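Local coordinates for protein xylulose kinase (PDB 3I8B) that probably transfers a phosphate group from ATP to D-xylulose, giving D-xylulose 5-phosphate and ADP, at residues A67-G72 and L267-G272; T194-A199 and P240-P245. One frame throughout, in Å; residues are numbered along the deposited sequence.

Contact 1 of 2, residues A67-G72 and L267-G272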
ATOM      1  N   ALA A  67     -15.228 -17.755  -8.030  1.00 12.55           N
ATOM      2  CA  ALA A  67     -15.145 -16.388  -7.511  1.00 11.28           C
ATOM      3  C   ALA A  67     -13.770 -15.836  -7.831  1.00 10.36           C
ATOM      4  O   ALA A  67     -12.812 -16.594  -7.938  1.00  8.48           O
ATOM      5  CB  ALA A  67     -15.395 -16.360  -6.011  1.00  8.71           C
ATOM      6  N   LEU A  68     -13.687 -14.511  -7.983  1.00 10.44           N
ATOM      7  CA  LEU A  68     -12.447 -13.856  -8.361  1.00  9.95           C
ATOM      8  C   LEU A  68     -12.330 -12.512  -7.628  1.00 10.06           C
ATOM      9  O   LEU A  68     -13.339 -11.826  -7.415  1.00  8.83           O
ATOM     10  CB  LEU A  68     -12.429 -13.647  -9.879  1.00 10.34           C
ATOM     11  CG  LEU A  68     -11.271 -12.900 -10.542  1.00  9.70           C
ATOM     12  CD1 LEU A  68     -11.110 -13.414 -11.972  1.00 10.78           C
ATOM     13  CD2 LEU A  68     -11.448 -11.371 -10.544  1.00  8.68           C
ATOM     14  N   ALA A  69     -11.106 -12.164  -7.233  1.00 10.98           N
ATOM     15  CA  ALA A  69     -10.808 -10.864  -6.622  1.00 11.64           C
ATOM     16  C   ALA A  69      -9.554 -10.263  -7.226  1.00 12.09           C
ATOM     17  O   ALA A  69      -8.600 -10.979  -7.545  1.00 10.69           O
ATOM     18  CB  ALA A  69     -10.622 -10.995  -5.123  1.00  7.77           C
ATOM     19  N   VAL A  70      -9.547  -8.941  -7.363  1.00 10.23           N
ATOM     20  CA  VAL A  70      -8.383  -8.245  -7.890  1.00  8.32           C
ATOM     21  C   VAL A  70      -7.703  -7.420  -6.801  1.00  8.41           C
ATOM     22  O   VAL A  70      -8.318  -6.548  -6.190  1.00  8.20           O
ATOM     23  CB  VAL A  70      -8.767  -7.321  -9.043  1.00  7.21           C
ATOM     24  CG1 VAL A  70      -7.537  -6.619  -9.590  1.00  7.32           C
ATOM     25  CG2 VAL A  70      -9.468  -8.106 -10.122  1.00  6.57           C
ATOM     26  N   GLY A  71      -6.437  -7.721  -6.541  1.00  8.50           N
ATOM     27  CA  GLY A  71      -5.616  -6.881  -5.691  1.00  7.77           C
ATOM     28  C   GLY A  71      -4.866  -5.946  -6.623  1.00 10.06           C
ATOM     29  O   GLY A  71      -4.359  -6.390  -7.650  1.00  9.47           O
ATOM     30  N   GLY A  72      -4.804  -4.657  -6.291  1.00  8.42           N
ATOM     31  CA  GLY A  72      -4.222  -3.691  -7.198  1.00  9.76           C
ATOM     32  C   GLY A  72      -3.221  -2.735  -6.574  1.00  8.56           C
ATOM     33  O   GLY A  72      -3.277  -2.439  -5.369  1.00  9.50           O
ATOM     34  N   LEU A 267     -18.624 -15.162  -9.158  1.00  7.54           N
ATOM     35  CA  LEU A 267     -18.896 -13.935  -8.422  1.00 13.67           C
ATOM     36  C   LEU A 267     -17.639 -13.087  -8.314  1.00 10.76           C
ATOM     37  O   LEU A 267     -16.525 -13.570  -8.515  1.00 10.46           O
ATOM     38  CB  LEU A 267     -19.496 -14.216  -7.041  1.00 13.49           C
ATOM     39  CG  LEU A 267     -18.733 -15.004  -5.988  1.00 15.43           C
ATOM     40  CD1 LEU A 267     -17.740 -14.109  -5.249  1.00 16.42           C
ATOM     41  CD2 LEU A 267     -19.746 -15.587  -5.006  1.00 14.80           C
ATOM     42  N   LEU A 268     -17.822 -11.813  -8.014  1.00 10.03           N
ATOM     43  CA  LEU A 268     -16.686 -10.923  -7.846  1.00 10.33           C
ATOM     44  C   LEU A 268     -16.628 -10.510  -6.389  1.00  9.74           C
ATOM     45  O   LEU A 268     -17.625 -10.042  -5.825  1.00 10.67           O
ATOM     46  CB  LEU A 268     -16.800  -9.699  -8.769  1.00  5.72           C
ATOM     47  CG  LEU A 268     -16.769  -9.984 -10.280  1.00  9.08           C
ATOM     48  CD1 LEU A 268     -17.125  -8.737 -11.134  1.00  5.90           C
ATOM     49  CD2 LEU A 268     -15.401 -10.560 -10.697  1.00  7.98           C
ATOM     50  N   ALA A 269     -15.473 -10.725  -5.772  1.00  8.03           N
ATOM     51  CA  ALA A 269     -15.216 -10.253  -4.417  1.00  9.78           C
ATOM     52  C   ALA A 269     -14.778  -8.786  -4.486  1.00 10.50           C
ATOM     53  O   ALA A 269     -14.493  -8.281  -5.569  1.00  9.58           O
ATOM     54  CB  ALA A 269     -14.145 -11.126  -3.738  1.00 10.37           C
ATOM     55  N   PRO A 270     -14.755  -8.090  -3.336  1.00 10.39           N
ATOM     56  CA  PRO A 270     -14.552  -6.640  -3.391  1.00  8.97           C
ATOM     57  C   PRO A 270     -13.186  -6.222  -3.952  1.00  9.90           C
ATOM     58  O   PRO A 270     -13.071  -5.112  -4.464  1.00  7.70           O
ATOM     59  CB  PRO A 270     -14.674  -6.221  -1.930  1.00  9.27           C
ATOM     60  CG  PRO A 270     -15.593  -7.246  -1.334  1.00 10.97           C
ATOM     61  CD  PRO A 270     -15.177  -8.534  -1.994  1.00  9.27           C
ATOM     62  N   GLY A 271     -12.185  -7.095  -3.877  1.00  8.37           N
ATOM     63  CA  GLY A 271     -10.835  -6.735  -4.286  1.00  8.27           C
ATOM     64  C   GLY A 271     -10.174  -5.871  -3.214  1.00  9.42           C
ATOM     65  O   GLY A 271     -10.677  -5.773  -2.085  1.00  9.63           O
ATOM     66  N   GLY A 272      -9.048  -5.246  -3.548  1.00  9.90           N
ATOM     67  CA  GLY A 272      -8.379  -4.387  -2.585  1.00  9.59           C
ATOM     68  C   GLY A 272      -7.038  -3.839  -3.035  1.00 11.41           C
ATOM     69  O   GLY A 272      -6.540  -4.186  -4.120  1.00 10.75           O
TER
HETATM   70  O   HOH W   1     -12.178  -7.583  -7.271  1.00  5.43           O
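Ala-67 pairs with Leu-267 and Leu-68 with Leu-268 as parallel neighbours, and Gly-71 pairs with Gly-272 further on, in a worked example of a sheet edge that parts and rejoins one residue out of step. In the first ladder, Leu-68 N donates to Leu-267 O (3.0 Å) and Leu-68 O accepts from Ala-269 N (2.9 Å). The second runs from Gly-272 N to Val-70 O and from Gly-72 N to Gly-272 O, the latter at 2.8 Å. Between them the backbones separate around Pro-270, and a water bridges the opening, accepting from Val-70 N and donating to Ala-269 O.

Where the strands rejoin, Gly-271 has a positive phi (77°), which favours glycine, and a CB there would collide with Val-70 O, whose distance to Gly-271 CA is only 3.2 Å.

The apolar contacts are small and divided between the two faces. On one, Leu-267 turns CG between its backbone N and carbonyl carbon (chi1 62°), and CD1 comes tightly against Ala-67 CB at 3.3 Å; farther along, the methyls of Ala-69 and Ala-269 meet CB to CB at 3.8 Å. On the other, Leu-68 and Leu-268 lie side by side, pointing the same way, and touch through their CD2 methyls.

Helix 460-474 covers the alanine face through Gln-468 and Val-472, with Gln-468 OE1 also bonded to Gly-271 N. Helix 167-175 covers Leu-68 and Leu-268 through Ile-175, and Val-70 through His-168 and Ser-172, while strand 6-12 flanks strand 65-72 within the five-stranded sheet of the N-terminal domain, in the actin-like ATPase fold.

Contact 2 of 2, residues T194-A199 and P240-P245. With MG (magnesium ion), chain B.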
ATOM      1  N   THR A 194     -15.696  -1.007  -5.095  1.00  5.72           N
ATOM      2  CA  THR A 194     -14.360  -1.093  -4.530  1.00  7.19           C
ATOM      3  C   THR A 194     -14.429  -1.701  -3.121  1.00 10.11           C
ATOM      4  O   THR A 194     -15.479  -2.191  -2.720  1.00  7.72           O
ATOM      5  CB  THR A 194     -13.689   0.281  -4.524  1.00  8.12           C
ATOM      6  OG1 THR A 194     -12.298   0.137  -4.241  1.00  8.25           O
ATOM      7  CG2 THR A 194     -14.330   1.203  -3.485  1.00  8.74           C
ATOM      8  N   ASP A 195     -13.316  -1.714  -2.390  1.00 10.15           N
ATOM      9  CA  ASP A 195     -13.353  -2.125  -0.987  1.00  9.57           C
ATOM     10  C   ASP A 195     -12.812  -1.012  -0.077  1.00 10.55           C
ATOM     11  O   ASP A 195     -12.357   0.024  -0.560  1.00  8.91           O
ATOM     12  CB  ASP A 195     -12.555  -3.416  -0.763  1.00  9.14           C
ATOM     13  CG  ASP A 195     -11.075  -3.158  -0.496  1.00 11.71           C
ATOM     14  OD1 ASP A 195     -10.534  -3.757   0.466  1.00 12.54           O
ATOM     15  OD2 ASP A 195     -10.451  -2.376  -1.254  1.00  9.65           O
ATOM     16  N   ARG A 196     -12.848  -1.245   1.232  1.00  9.80           N
ATOM     17  CA  ARG A 196     -12.343  -0.268   2.191  1.00 12.01           C
ATOM     18  C   ARG A 196     -10.846   0.004   2.056  1.00 12.46           C
ATOM     19  O   ARG A 196     -10.401   1.128   2.277  1.00 11.36           O
ATOM     20  CB  ARG A 196     -12.650  -0.704   3.625  1.00 11.99           C
ATOM     21  CG  ARG A 196     -14.126  -0.667   4.001  1.00 12.69           C
ATOM     22  CD  ARG A 196     -14.343  -1.372   5.334  1.00 11.79           C
ATOM     23  NE  ARG A 196     -13.833  -0.615   6.481  1.00 11.45           N
ATOM     24  CZ  ARG A 196     -12.687  -0.866   7.109  1.00 12.84           C
ATOM     25  NH1 ARG A 196     -11.899  -1.857   6.714  1.00  9.35           N
ATOM     26  NH2 ARG A 196     -12.323  -0.119   8.144  1.00 13.88           N
ATOM     27  N   SER A 197     -10.058  -1.008   1.694  1.00 10.14           N
ATOM     28  CA  SER A 197      -8.610  -0.801   1.714  1.00 11.52           C
ATOM     29  C   SER A 197      -8.140   0.132   0.584  1.00 11.73           C
ATOM     30  O   SER A 197      -7.361   1.066   0.820  1.00 10.09           O
ATOM     31  CB  SER A 197      -7.854  -2.133   1.719  1.00 11.13           C
ATOM     32  OG  SER A 197      -8.069  -2.860   0.524  1.00 11.75           O
ATOM     33  N   ASP A 198      -8.635  -0.083  -0.630  1.00  8.63           N
ATOM     34  CA  ASP A 198      -8.252   0.799  -1.735  1.00 11.43           C
ATOM     35  C   ASP A 198      -8.867   2.190  -1.631  1.00  9.73           C
ATOM     36  O   ASP A 198      -8.201   3.186  -1.897  1.00  9.74           O
ATOM     37  CB  ASP A 198      -8.560   0.178  -3.102  1.00 11.00           C
ATOM     38  CG  ASP A 198      -7.306  -0.068  -3.932  1.00 12.48           C
ATOM     39  OD1 ASP A 198      -6.241   0.541  -3.644  1.00 11.01           O
ATOM     40  OD2 ASP A 198      -7.385  -0.865  -4.892  1.00 11.68           O
ATOM     41  N   ALA A 199     -10.133   2.264  -1.246  1.00  9.28           N
ATOM     42  CA  ALA A 199     -10.781   3.563  -1.078  1.00 10.01           C
ATOM     43  C   ALA A 199     -10.059   4.438  -0.037  1.00 10.50           C
ATOM     44  O   ALA A 199      -9.969   5.654  -0.188  1.00  9.30           O
ATOM     45  CB  ALA A 199     -12.240   3.380  -0.704  1.00 10.70           C
ATOM     46  N   PRO A 240     -16.834   4.513  -6.842  1.00  8.83           N
ATOM     47  CA  PRO A 240     -17.233   3.110  -6.625  1.00  9.96           C
ATOM     48  C   PRO A 240     -17.893   2.850  -5.264  1.00  9.43           C
ATOM     49  O   PRO A 240     -17.455   3.388  -4.244  1.00  8.64           O
ATOM     50  CB  PRO A 240     -15.912   2.332  -6.759  1.00  9.72           C
ATOM     51  CG  PRO A 240     -15.000   3.262  -7.554  1.00  9.96           C
ATOM     52  CD  PRO A 240     -15.400   4.655  -7.152  1.00  8.85           C
ATOM     53  N   THR A 241     -18.943   2.028  -5.274  1.00  8.29           N
ATOM     54  CA  THR A 241     -19.596   1.561  -4.059  1.00 10.85           C
ATOM     55  C   THR A 241     -18.602   0.789  -3.234  1.00  9.44           C
ATOM     56  O   THR A 241     -18.018  -0.189  -3.706  1.00  9.44           O
ATOM     57  CB  THR A 241     -20.745   0.583  -4.376  1.00 10.72           C
ATOM     58  OG1 THR A 241     -21.640   1.199  -5.296  1.00 15.77           O
ATOM     59  CG2 THR A 241     -21.507   0.235  -3.113  1.00 12.61           C
ATOM     60  N   VAL A 242     -18.440   1.209  -1.991  1.00 10.01           N
ATOM     61  CA  VAL A 242     -17.475   0.589  -1.105  1.00 12.25           C
ATOM     62  C   VAL A 242     -18.096  -0.654  -0.462  1.00 10.67           C
ATOM     63  O   VAL A 242     -19.039  -0.563   0.325  1.00  9.60           O
ATOM     64  CB  VAL A 242     -16.974   1.588  -0.049  1.00 11.27           C
ATOM     65  CG1 VAL A 242     -15.955   0.912   0.886  1.00 13.38           C
ATOM     66  CG2 VAL A 242     -16.347   2.795  -0.745  1.00 11.50           C
ATOM     67  N   LEU A 243     -17.583  -1.824  -0.824  1.00  9.25           N
ATOM     68  CA  LEU A 243     -18.166  -3.065  -0.311  1.00 10.29           C
ATOM     69  C   LEU A 243     -17.534  -3.457   1.009  1.00  8.88           C
ATOM     70  O   LEU A 243     -16.385  -3.117   1.283  1.00 10.89           O
ATOM     71  CB  LEU A 243     -17.996  -4.211  -1.318  1.00  8.51           C
ATOM     72  CG  LEU A 243     -18.623  -4.007  -2.692  1.00 10.30           C
ATOM     73  CD1 LEU A 243     -18.324  -5.219  -3.576  1.00  8.59           C
ATOM     74  CD2 LEU A 243     -20.123  -3.771  -2.571  1.00 11.75           C
ATOM     75  N   GLY A 244     -18.286  -4.185   1.829  1.00 14.90           N
ATOM     76  CA  GLY A 244     -17.715  -4.794   3.016  1.00 11.38           C
ATOM     77  C   GLY A 244     -16.721  -5.872   2.621  1.00 11.49           C
ATOM     78  O   GLY A 244     -16.761  -6.389   1.499  1.00  9.81           O
ATOM     79  N   PRO A 245     -15.841  -6.237   3.563  1.00 10.66           N
ATOM     80  CA  PRO A 245     -14.743  -7.194   3.395  1.00 11.84           C
ATOM     81  C   PRO A 245     -15.177  -8.565   2.839  1.00 12.37           C
ATOM     82  O   PRO A 245     -14.400  -9.207   2.122  1.00 12.67           O
ATOM     83  CB  PRO A 245     -14.196  -7.339   4.821  1.00 11.79           C
ATOM     84  CG  PRO A 245     -15.365  -6.958   5.711  1.00 14.52           C
ATOM     85  CD  PRO A 245     -15.956  -5.792   4.965  1.00 12.47           C
TER
HETATM   86 MG    MG B 515     -21.623   1.166  -7.790  1.00 27.74          MG
HETATM   87  O   HOH W   2     -14.047  -3.615   2.474  1.00 12.58           O
HETATM   88  O   HOH W   3     -20.711   3.265  -8.140  1.00 14.45           O
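Thr-194 and Val-242 face each other as a parallel pair, with Thr-194 N donating to Thr-241 O (2.8 Å) and Thr-194 O accepting from Leu-243 N (2.9 Å), both nearly straight at the hydrogen. Past this short ladder a water accepts from Arg-196 N and donates to Leu-243 O, linking the diverging chains.

Val-242 carries the apolar part with its two methyls. CG1, anti to the backbone N (chi1 180°), lies against Asp-195 C and Arg-196 CG, whereas CG2 meets Thr-194 CG2 at 3.8 Å and, more loosely, Ala-199 CB. An alanine in place of Val-242 would probably open a gap between strand and helix, depriving Thr-194 CG2, Ala-199 CB and Arg-196 CG of their methyl neighbours. Thr-194 CG2 and CB also rest on Pro-240 CB, while Thr-194 OG1 is hydrogen-bonded to Asp-169.

Asp-195 is the N-cap of helix 196-199. Its OD1 receives Ser-197 OG on the syn lone pair at 2.6 Å and Ser-197 N from above the carboxylate plane (3.0 Å); OD2 takes Asp-198 N, so three bonds fix the rotation of the group.

At the other end Thr-241 OG1 binds magnesium at 2.5 Å, alongside a water and the carbonyl oxygens of Glu-190 and Leu-192. These four ligands are all formally neutral, so none offsets the ion's charge, and the hydroxyl bond is long for magnesium; this may be a weak site.

The two contacts illustrate how one pairing scheme, parallel strands, takes on different chemistry with its place in the fold. Contact 1 is buried and joins two strands of the large N-terminal sheet by backbone bonds, glycines and the apolar side chains of alanine and leucine. Contact 2 is partly buried: a two-strand sheet, one strand of which runs straight into a helix, with a carboxylate cap at one end and a metal site at the other. Strand 241-243 precedes strand 267-273 in the chain, and helix 167-175 packs against both contacts. They also touch directly, where the capping carboxylate of Asp-195 packs against the backbone of Gly-271 and Gly-272, with Ser-197 OG close by.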